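Long-range contacts in putative alpha-ketoglutarate-dependent taurine dioxygenase (Burkholderia xenovorans, PDB 5HSX), which probably acts as an iron(II)-dependent dioxygenase that uses 2-oxoglutarate as co-substrate: residues Trp119-Thr127 with Leu218-Lys226; Gly147-Val156 with Ala270-Ile279. All blocks are in the same frame, centred on the assembly; numbering follows the deposited sequence.

Contact 1. Residues Trp119-Thr127 with Leu218-Lys226; sequences WTGWHTDVT and LYVSPSFLK. With NA (sodium ion), chain M; EDO (1,2-ethanediol), chain T.
S221 and T124 begin the polar part of this contact: T124 N donates to S221 OG over 3.0 Å in a fairly straight bond (161°). The same hydroxyl pairs with T127 OG1 at 2.9 Å, where either oxygen could be the donor, and H177 gives T127 OG1 a further partner. S221 OG stands anti to its own backbone nitrogen (chi1 -167°), which places it between T124 N and T127 OG1. A bridging water joins T124 OG1 to S221 N, while T124 OG1 also bonds T271 O. Farther along, S223 N reaches W122 O in a weak, bent bond, and a second water links G121 N with S223 OG.

Apolar contacts centre on P222, whose ring lies against W122, its CG 4.0 Å from W122 CB, and its CB comes equally close to W119 CB. T127 CG2 meets the phenol end of Y219 from the opposite direction, 3.6 Å from Y219 OH. The F224 ring turns its edge to the backbone, with T124 O in the ring plane 3.4 Å from F224 CE2; beside it H123 points the same way, the two ring planes inclined at 70°.

H123 ND1 donates to G121 O, nearly within the imidazole plane, which fixes the ring's rotation and leaves NE2 for sodium at 2.0 Å. D125 OD1, H273, N323 O and two waters complete the shell. H123-T124-D125 is consistent with the HxD part of this family's facial triad of two histidines and one carboxylate, with H273 as the second histidine; sodium occupies the place where iron is expected.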
loop_
_atom_site.group_PDB
_atom_site.type_symbol
_atom_site.label_atom_id
_atom_site.label_comp_id
_atom_site.label_asym_id
_atom_site.label_seq_id
_atom_site.Cartn_x
_atom_site.Cartn_y
_atom_site.Cartn_z
ATOM N N TRP B 119 8.934 1.789 7.294
ATOM C CA TRP B 119 9.421 2.886 6.471
ATOM C C TRP B 119 10.553 2.485 5.537
ATOM O O TRP B 119 11.068 3.348 4.819
ATOM C CB TRP B 119 9.886 4.030 7.375
ATOM C CG TRP B 119 10.836 3.574 8.460
ATOM C CD1 TRP B 119 12.195 3.473 8.374
ATOM C CD2 TRP B 119 10.485 3.145 9.782
ATOM N NE1 TRP B 119 12.711 3.008 9.561
ATOM C CE2 TRP B 119 11.685 2.802 10.443
ATOM C CE3 TRP B 119 9.275 3.019 10.469
ATOM C CZ2 TRP B 119 11.713 2.353 11.767
ATOM C CZ3 TRP B 119 9.299 2.562 11.786
ATOM C CH2 TRP B 119 10.513 2.247 12.419
ATOM N N THR B 120 10.950 1.212 5.517
ATOM C CA THR B 120 12.068 0.805 4.671
ATOM C C THR B 120 11.760 1.114 3.213
ATOM O O THR B 120 10.676 0.793 2.715
ATOM C CB THR B 120 12.358 -0.686 4.846
ATOM O OG1 THR B 120 12.879 -0.902 6.159
ATOM C CG2 THR B 120 13.364 -1.173 3.800
ATOM N N GLY B 121 12.696 1.802 2.547
ATOM C CA GLY B 121 12.561 2.136 1.146
ATOM C C GLY B 121 11.841 3.437 0.857
ATOM O O GLY B 121 11.967 3.964 -0.256
ATOM N N TRP B 122 11.109 3.977 1.826
ATOM C CA TRP B 122 10.393 5.233 1.638
ATOM C C TRP B 122 11.351 6.412 1.686
ATOM O O TRP B 122 12.169 6.513 2.605
ATOM C CB TRP B 122 9.338 5.392 2.726
ATOM C CG TRP B 122 8.132 4.527 2.541
ATOM C CD1 TRP B 122 7.897 3.278 3.072
ATOM C CD2 TRP B 122 6.974 4.868 1.776
ATOM N NE1 TRP B 122 6.644 2.834 2.679
ATOM C CE2 TRP B 122 6.063 3.798 1.885
ATOM C CE3 TRP B 122 6.625 5.986 0.997
ATOM C CZ2 TRP B 122 4.818 3.813 1.247
ATOM C CZ3 TRP B 122 5.394 5.995 0.358
ATOM C CH2 TRP B 122 4.503 4.913 0.487
ATOM N N HIS B 123 11.210 7.336 0.731
ATOM C CA HIS B 123 12.150 8.449 0.660
ATOM C C HIS B 123 11.615 9.554 -0.236
ATOM O O HIS B 123 10.742 9.341 -1.085
ATOM C CB HIS B 123 13.499 7.997 0.117
ATOM C CG HIS B 123 13.414 7.502 -1.285
ATOM N ND1 HIS B 123 12.839 6.291 -1.606
ATOM C CD2 HIS B 123 13.775 8.073 -2.455
ATOM C CE1 HIS B 123 12.873 6.124 -2.915
ATOM N NE2 HIS B 123 13.453 7.184 -3.449
ATOM N N THR B 124 12.187 10.739 -0.042
ATOM C CA THR B 124 12.027 11.874 -0.933
ATOM C C THR B 124 13.350 12.064 -1.671
ATOM O O THR B 124 14.419 12.003 -1.057
ATOM C CB THR B 124 11.640 13.131 -0.147
ATOM O OG1 THR B 124 10.425 12.884 0.596
ATOM C CG2 THR B 124 11.409 14.298 -1.089
ATOM N N ASP B 125 13.280 12.253 -2.985
ATOM C CA ASP B 125 14.486 12.189 -3.811
ATOM C C ASP B 125 15.528 13.234 -3.428
ATOM O O ASP B 125 15.229 14.427 -3.332
ATOM C CB ASP B 125 14.111 12.351 -5.278
ATOM C CG ASP B 125 13.436 11.122 -5.831
ATOM O OD1 ASP B 125 13.815 10.010 -5.397
ATOM O OD2 ASP B 125 12.527 11.267 -6.672
ATOM N N VAL B 126 16.775 12.775 -3.263
ATOM C CA VAL B 126 17.955 13.621 -3.094
ATOM C C VAL B 126 17.827 14.609 -1.937
ATOM O O VAL B 126 18.335 15.736 -2.025
ATOM C CB VAL B 126 18.286 14.388 -4.401
ATOM C CG1 VAL B 126 19.769 14.783 -4.461
ATOM C CG2 VAL B 126 17.921 13.577 -5.622
ATOM N N THR B 127 17.172 14.216 -0.837
ATOM C CA THR B 127 17.140 15.201 0.245
ATOM C C THR B 127 18.472 15.306 0.968
ATOM O O THR B 127 18.610 16.164 1.841
ATOM C CB THR B 127 16.031 14.929 1.275
ATOM O OG1 THR B 127 16.196 13.634 1.867
ATOM C CG2 THR B 127 14.644 15.056 0.643
ATOM N N LEU B 218 5.578 17.210 6.342
ATOM C CA LEU B 218 6.405 16.485 7.304
ATOM C C LEU B 218 7.575 15.888 6.524
ATOM O O LEU B 218 7.460 14.825 5.905
ATOM C CB LEU B 218 5.569 15.427 8.030
ATOM C CG LEU B 218 6.179 14.639 9.188
ATOM C CD1 LEU B 218 6.759 15.586 10.230
ATOM C CD2 LEU B 218 5.114 13.722 9.818
ATOM N N TYR B 219 8.707 16.598 6.532
ATOM C CA TYR B 219 9.775 16.411 5.544
ATOM C C TYR B 219 10.797 15.402 6.068
ATOM O O TYR B 219 11.962 15.713 6.296
ATOM C CB TYR B 219 10.425 17.764 5.252
ATOM C CG TYR B 219 11.183 17.884 3.946
ATOM C CD1 TYR B 219 10.529 17.751 2.731
ATOM C CD2 TYR B 219 12.542 18.181 3.936
ATOM C CE1 TYR B 219 11.215 17.888 1.522
ATOM C CE2 TYR B 219 13.238 18.318 2.736
ATOM C CZ TYR B 219 12.567 18.173 1.533
ATOM O OH TYR B 219 13.245 18.328 0.336
ATOM N N VAL B 220 10.348 14.152 6.230
ATOM C CA VAL B 220 11.092 13.186 7.034
ATOM C C VAL B 220 11.729 12.078 6.196
ATOM O O VAL B 220 12.203 11.093 6.769
ATOM C CB VAL B 220 10.220 12.580 8.150
ATOM C CG1 VAL B 220 9.869 13.640 9.199
ATOM C CG2 VAL B 220 8.943 11.938 7.582
ATOM N N SER B 221 11.774 12.225 4.860
ATOM C CA SER B 221 12.542 11.409 3.905
ATOM C C SER B 221 13.247 10.200 4.535
ATOM O O SER B 221 14.457 10.266 4.806
ATOM C CB SER B 221 13.575 12.309 3.212
ATOM O OG SER B 221 14.134 11.665 2.083
ATOM N N PRO B 222 12.545 9.079 4.772
ATOM C CA PRO B 222 13.086 8.069 5.703
ATOM C C PRO B 222 14.402 7.430 5.273
ATOM O O PRO B 222 15.201 7.068 6.147
ATOM C CB PRO B 222 11.946 7.029 5.795
ATOM C CG PRO B 222 10.698 7.888 5.602
ATOM C CD PRO B 222 11.109 8.860 4.506
ATOM N N SER B 223 14.672 7.281 3.975
ATOM C CA SER B 223 15.942 6.662 3.591
ATOM C C SER B 223 17.150 7.542 3.886
ATOM O O SER B 223 18.261 7.018 4.035
ATOM C CB SER B 223 15.955 6.314 2.103
ATOM O OG SER B 223 15.018 5.310 1.816
ATOM N N PHE B 224 16.975 8.861 3.954
ATOM C CA PHE B 224 18.108 9.778 4.028
ATOM C C PHE B 224 18.204 10.545 5.333
ATOM O O PHE B 224 19.317 10.915 5.728
ATOM C CB PHE B 224 18.051 10.767 2.862
ATOM C CG PHE B 224 17.964 10.082 1.535
ATOM C CD1 PHE B 224 18.749 8.954 1.287
ATOM C CD2 PHE B 224 17.062 10.502 0.570
ATOM C CE1 PHE B 224 18.665 8.278 0.083
ATOM C CE2 PHE B 224 16.970 9.835 -0.645
ATOM C CZ PHE B 224 17.773 8.717 -0.887
ATOM N N LEU B 225 17.085 10.775 6.017
ATOM C CA LEU B 225 17.121 11.510 7.279
ATOM C C LEU B 225 17.699 10.614 8.372
ATOM O O LEU B 225 17.177 9.524 8.639
ATOM C CB LEU B 225 15.721 12.005 7.639
ATOM C CG LEU B 225 15.499 12.638 9.017
ATOM C CD1 LEU B 225 16.463 13.843 9.280
ATOM C CD2 LEU B 225 14.031 13.069 9.162
ATOM N N LYS B 226 18.798 11.055 8.984
ATOM C CA LYS B 226 19.555 10.215 9.908
ATOM C C LYS B 226 19.380 10.596 11.365
ATOM O O LYS B 226 19.393 9.713 12.233
ATOM C CB LYS B 226 21.053 10.270 9.565
ATOM C CG LYS B 226 21.366 9.917 8.123
ATOM C CD LYS B 226 20.784 8.570 7.748
ATOM C CE LYS B 226 21.199 8.161 6.332
ATOM N NZ LYS B 226 20.599 6.832 6.004
HETATM NA NA NA M . 13.272 7.823 -5.357
HETATM C C1 EDO T . 15.279 0.975 6.783
HETATM O O1 EDO T . 15.457 -0.175 5.953
HETATM C C2 EDO T . 14.985 0.564 8.216
HETATM O O2 EDO T . 16.022 -0.303 8.707
HETATM O O HOH W 1 15.220 3.191 3.627
HETATM O O HOH W 2 10.835 14.312 2.906
HETATM O O HOH W 3 12.777 5.619 -6.202
HETATM O O HOH W 4 13.237 8.525 -7.489
#

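Contact 2. Residues Gly147-Val156 with Ala270-Ile279; sequences GGDTQWTNLV and ATAHLAPTDI. With NA (sodium ion), chain M; EDO (1,2-ethanediol), chain O.
Two antiparallel neighbours, strands 150-154 and 271-274, meet here inside the four-stranded sheet that supplies two histidines to the metal site, their axes 4.6 Å apart at closest approach and 156° between their directions. The pair belongs to the double-stranded beta-helix (jelly roll) expected of the cupin clan. Q151 with L274 and T153 with A272 form the hydrogen-bonded pairs; the shortest links, L274 N to Q151 O and T153 N to A272 O, are both 2.8 Å. W152 with H273 and N154 with T271 are non-hydrogen-bonded pairs. Beyond the strand, L155 N still bonds A270 O.

On the face bearing W152 and H273, the histidine CB sits over the indole in a CH-pi contact, 3.7 Å from the centroid of the five-membered ring of W152. T150 CG2 rests over the same face, on the six-membered ring side. H273 CG lies between its backbone nitrogen and carbonyl carbon (chi1 60°), and the imidazole leads away from the tryptophan to bind sodium through NE2 at 2.2 Å, probably as the distal histidine of the triad. On the opposite face, T153 CG2 packs on A272 CB at 3.9 Å.

Beyond the N-terminal end of strand 150-154, residues 147-149 meet P276 and D278. The single N-H of G148 is shared, bifurcated, by both carboxylate oxygens of D278, 2.8 Å from G148 N to D278 OD1 and longer to OD2, each met on its syn side; D278 is poorly ordered, however. P276 CB presses on G148 CA at 3.4 Å. A water donates to both D149 O and L274 O where the strands part.

Strand 253-256 flanks 150-154 and strand 122-123 flanks 271-274. N154 caps helix 155-161, strand 263-267 touches W152 and T271, and P250 of the second subunit packs on Q151 and L274.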
loop_
_atom_site.group_PDB
_atom_site.type_symbol
_atom_site.label_atom_id
_atom_site.label_comp_id
_atom_site.label_asym_id
_atom_site.label_seq_id
_atom_site.Cartn_x
_atom_site.Cartn_y
_atom_site.Cartn_z
ATOM N N GLY B 147 3.617 -7.034 -10.914
ATOM C CA GLY B 147 4.777 -6.685 -10.131
ATOM C C GLY B 147 5.268 -5.286 -10.466
ATOM O O GLY B 147 4.973 -4.723 -11.521
ATOM N N GLY B 148 6.014 -4.708 -9.534
ATOM C CA GLY B 148 6.664 -3.441 -9.791
ATOM C C GLY B 148 5.855 -2.195 -9.501
ATOM O O GLY B 148 6.198 -1.129 -10.024
ATOM N N ASP B 149 4.790 -2.288 -8.700
ATOM C CA ASP B 149 3.992 -1.111 -8.374
ATOM C C ASP B 149 4.818 -0.107 -7.571
ATOM O O ASP B 149 5.733 -0.475 -6.834
ATOM C CB ASP B 149 2.748 -1.498 -7.562
ATOM C CG ASP B 149 1.735 -2.335 -8.347
ATOM O OD1 ASP B 149 1.962 -2.675 -9.535
ATOM O OD2 ASP B 149 0.702 -2.677 -7.734
ATOM N N THR B 150 4.475 1.174 -7.712
ATOM C CA THR B 150 5.089 2.259 -6.955
ATOM C C THR B 150 4.048 2.856 -6.015
ATOM O O THR B 150 2.853 2.884 -6.329
ATOM C CB THR B 150 5.639 3.355 -7.894
ATOM O OG1 THR B 150 6.502 2.765 -8.876
ATOM C CG2 THR B 150 6.421 4.414 -7.115
ATOM N N GLN B 151 4.499 3.334 -4.854
ATOM C CA GLN B 151 3.607 4.003 -3.919
ATOM C C GLN B 151 4.148 5.379 -3.561
ATOM O O GLN B 151 5.360 5.612 -3.549
ATOM C CB GLN B 151 3.401 3.201 -2.630
ATOM C CG GLN B 151 2.958 1.749 -2.865
ATOM C CD GLN B 151 2.408 1.106 -1.612
ATOM O OE1 GLN B 151 1.611 1.707 -0.899
ATOM N NE2 GLN B 151 2.824 -0.138 -1.343
ATOM N N TRP B 152 3.223 6.283 -3.244
ATOM C CA TRP B 152 3.543 7.613 -2.752
ATOM C C TRP B 152 2.776 7.875 -1.461
ATOM O O TRP B 152 1.689 7.330 -1.245
ATOM C CB TRP B 152 3.175 8.720 -3.775
ATOM C CG TRP B 152 4.070 8.803 -4.988
ATOM C CD1 TRP B 152 5.064 9.720 -5.217
ATOM C CD2 TRP B 152 4.030 7.957 -6.140
ATOM N NE1 TRP B 152 5.654 9.484 -6.436
ATOM C CE2 TRP B 152 5.036 8.408 -7.025
ATOM C CE3 TRP B 152 3.244 6.864 -6.512
ATOM C CZ2 TRP B 152 5.273 7.799 -8.260
ATOM C CZ3 TRP B 152 3.489 6.252 -7.742
ATOM C CH2 TRP B 152 4.488 6.727 -8.596
ATOM N N THR B 153 3.321 8.749 -0.621
ATOM C CA THR B 153 2.602 9.169 0.567
ATOM C C THR B 153 2.581 10.689 0.640
ATOM O O THR B 153 3.497 11.360 0.162
ATOM C CB THR B 153 3.202 8.570 1.832
ATOM O OG1 THR B 153 2.382 8.934 2.948
ATOM C CG2 THR B 153 4.662 9.045 2.043
ATOM N N ASN B 154 1.517 11.216 1.245
ATOM C CA ASN B 154 1.236 12.650 1.267
ATOM C C ASN B 154 1.804 13.226 2.563
ATOM O O ASN B 154 1.219 13.058 3.633
ATOM C CB ASN B 154 -0.271 12.864 1.151
ATOM C CG ASN B 154 -0.671 14.318 1.173
ATOM O OD1 ASN B 154 0.088 15.185 1.605
ATOM N ND2 ASN B 154 -1.885 14.593 0.718
ATOM N N LEU B 155 2.944 13.925 2.466
ATOM C CA LEU B 155 3.599 14.462 3.660
ATOM C C LEU B 155 2.857 15.655 4.251
ATOM O O LEU B 155 3.079 15.992 5.421
ATOM C CB LEU B 155 5.036 14.870 3.327
ATOM C CG LEU B 155 5.898 13.702 2.807
ATOM C CD1 LEU B 155 7.316 14.198 2.529
ATOM C CD2 LEU B 155 5.913 12.581 3.800
ATOM N N VAL B 156 2.002 16.305 3.471
ATOM C CA VAL B 156 1.228 17.429 3.996
ATOM C C VAL B 156 0.076 16.913 4.849
ATOM O O VAL B 156 -0.137 17.362 5.984
ATOM C CB VAL B 156 0.723 18.313 2.844
ATOM C CG1 VAL B 156 -0.277 19.340 3.368
ATOM C CG2 VAL B 156 1.903 19.022 2.148
ATOM N N ALA B 270 6.157 17.584 -1.297
ATOM C CA ALA B 270 5.005 17.163 -0.514
ATOM C C ALA B 270 4.838 15.650 -0.453
ATOM O O ALA B 270 3.807 15.184 0.043
ATOM C CB ALA B 270 3.719 17.785 -1.073
ATOM N N THR B 271 5.805 14.872 -0.943
ATOM C CA THR B 271 5.637 13.424 -0.998
ATOM C C THR B 271 6.927 12.727 -0.617
ATOM O O THR B 271 8.026 13.283 -0.727
ATOM C CB THR B 271 5.228 12.911 -2.398
ATOM O OG1 THR B 271 6.249 13.247 -3.359
ATOM C CG2 THR B 271 3.881 13.496 -2.834
ATOM N N ALA B 272 6.773 11.483 -0.186
ATOM C CA ALA B 272 7.820 10.482 -0.305
ATOM C C ALA B 272 7.251 9.327 -1.113
ATOM O O ALA B 272 6.034 9.217 -1.294
ATOM C CB ALA B 272 8.318 9.983 1.063
ATOM N N HIS B 273 8.135 8.470 -1.626
ATOM C CA HIS B 273 7.663 7.369 -2.446
ATOM C C HIS B 273 8.480 6.124 -2.154
ATOM O O HIS B 273 9.519 6.162 -1.491
ATOM C CB HIS B 273 7.692 7.707 -3.946
ATOM C CG HIS B 273 9.052 8.044 -4.471
ATOM N ND1 HIS B 273 9.594 9.310 -4.377
ATOM C CD2 HIS B 273 9.972 7.288 -5.113
ATOM C CE1 HIS B 273 10.796 9.312 -4.926
ATOM N NE2 HIS B 273 11.049 8.099 -5.379
ATOM N N LEU B 274 7.972 5.014 -2.659
ATOM C CA LEU B 274 8.488 3.688 -2.363
ATOM C C LEU B 274 8.633 2.931 -3.672
ATOM O O LEU B 274 7.633 2.665 -4.352
ATOM C CB LEU B 274 7.535 2.947 -1.420
ATOM C CG LEU B 274 7.903 1.492 -1.135
ATOM C CD1 LEU B 274 9.209 1.409 -0.344
ATOM C CD2 LEU B 274 6.761 0.809 -0.392
ATOM N N ALA B 275 9.869 2.575 -4.014
ATOM C CA ALA B 275 10.133 1.788 -5.207
ATOM C C ALA B 275 9.796 0.318 -4.957
ATOM O O ALA B 275 9.866 -0.164 -3.823
ATOM C CB ALA B 275 11.601 1.917 -5.616
ATOM N N PRO B 276 9.416 -0.417 -5.998
ATOM C CA PRO B 276 9.083 -1.827 -5.807
ATOM C C PRO B 276 10.317 -2.656 -5.502
ATOM O O PRO B 276 11.426 -2.349 -5.941
ATOM C CB PRO B 276 8.475 -2.229 -7.153
ATOM C CG PRO B 276 9.124 -1.310 -8.128
ATOM C CD PRO B 276 9.220 0.005 -7.397
ATOM N N THR B 277 10.109 -3.715 -4.729
ATOM C CA THR B 277 11.132 -4.721 -4.507
ATOM C C THR B 277 10.763 -6.072 -5.099
ATOM O O THR B 277 11.628 -6.951 -5.184
ATOM C CB THR B 277 11.411 -4.886 -3.006
ATOM O OG1 THR B 277 10.217 -5.313 -2.340
ATOM C CG2 THR B 277 11.884 -3.569 -2.408
ATOM N N ASP B 278 9.507 -6.256 -5.515
ATOM C CA ASP B 278 9.043 -7.526 -6.066
ATOM C C ASP B 278 9.542 -7.780 -7.484
ATOM O O ASP B 278 9.289 -8.863 -8.020
ATOM C CB ASP B 278 7.513 -7.572 -6.043
ATOM C CG ASP B 278 6.874 -6.462 -6.879
ATOM O OD1 ASP B 278 7.601 -5.565 -7.354
ATOM O OD2 ASP B 278 5.639 -6.479 -7.049
ATOM N N ILE B 279 10.217 -6.813 -8.111
ATOM C CA ILE B 279 10.772 -7.050 -9.440
ATOM C C ILE B 279 11.970 -7.989 -9.351
ATOM O O ILE B 279 12.084 -8.950 -10.119
ATOM C CB ILE B 279 11.128 -5.719 -10.130
ATOM C CG1 ILE B 279 12.010 -4.841 -9.236
ATOM C CG2 ILE B 279 9.866 -4.974 -10.517
ATOM C CD1 ILE B 279 12.354 -3.498 -9.847
HETATM NA NA NA M . 13.272 7.823 -5.357
HETATM C C1 EDO O . 4.814 -3.811 -3.749
HETATM O O1 EDO O . 6.158 -3.701 -4.237
HETATM C C2 EDO O . 4.151 -2.435 -3.718
HETATM O O2 EDO O . 4.868 -1.581 -2.815
HETATM O O HOH W 5 6.315 0.073 -4.269
HETATM O O HOH W 6 3.346 -4.722 -7.236
HETATM O O HOH W 3 12.777 5.619 -6.202
HETATM O O HOH W 4 13.237 8.525 -7.489
#

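In the fold
From the N terminus the chain passes 119-127, then 147-156, before returning through 218-226 to contact 1 and through 270-279 to contact 2; the two closures therefore cross, spanning 90 and 113 intervening residues. They join directly, for strands 122-123 and 271-274 are neighbours in one sheet: H123 O lies 2.8 Å from H273 N, a probable hydrogen bond. Contact 1 ties the edge of that sheet to the turn leading into strand 225-228 of the five-stranded sheet, whereas contact 2 pairs its two inner strands. Both converge on one sodium ion, to which contact 1 brings two protein ligands and contact 2 a third.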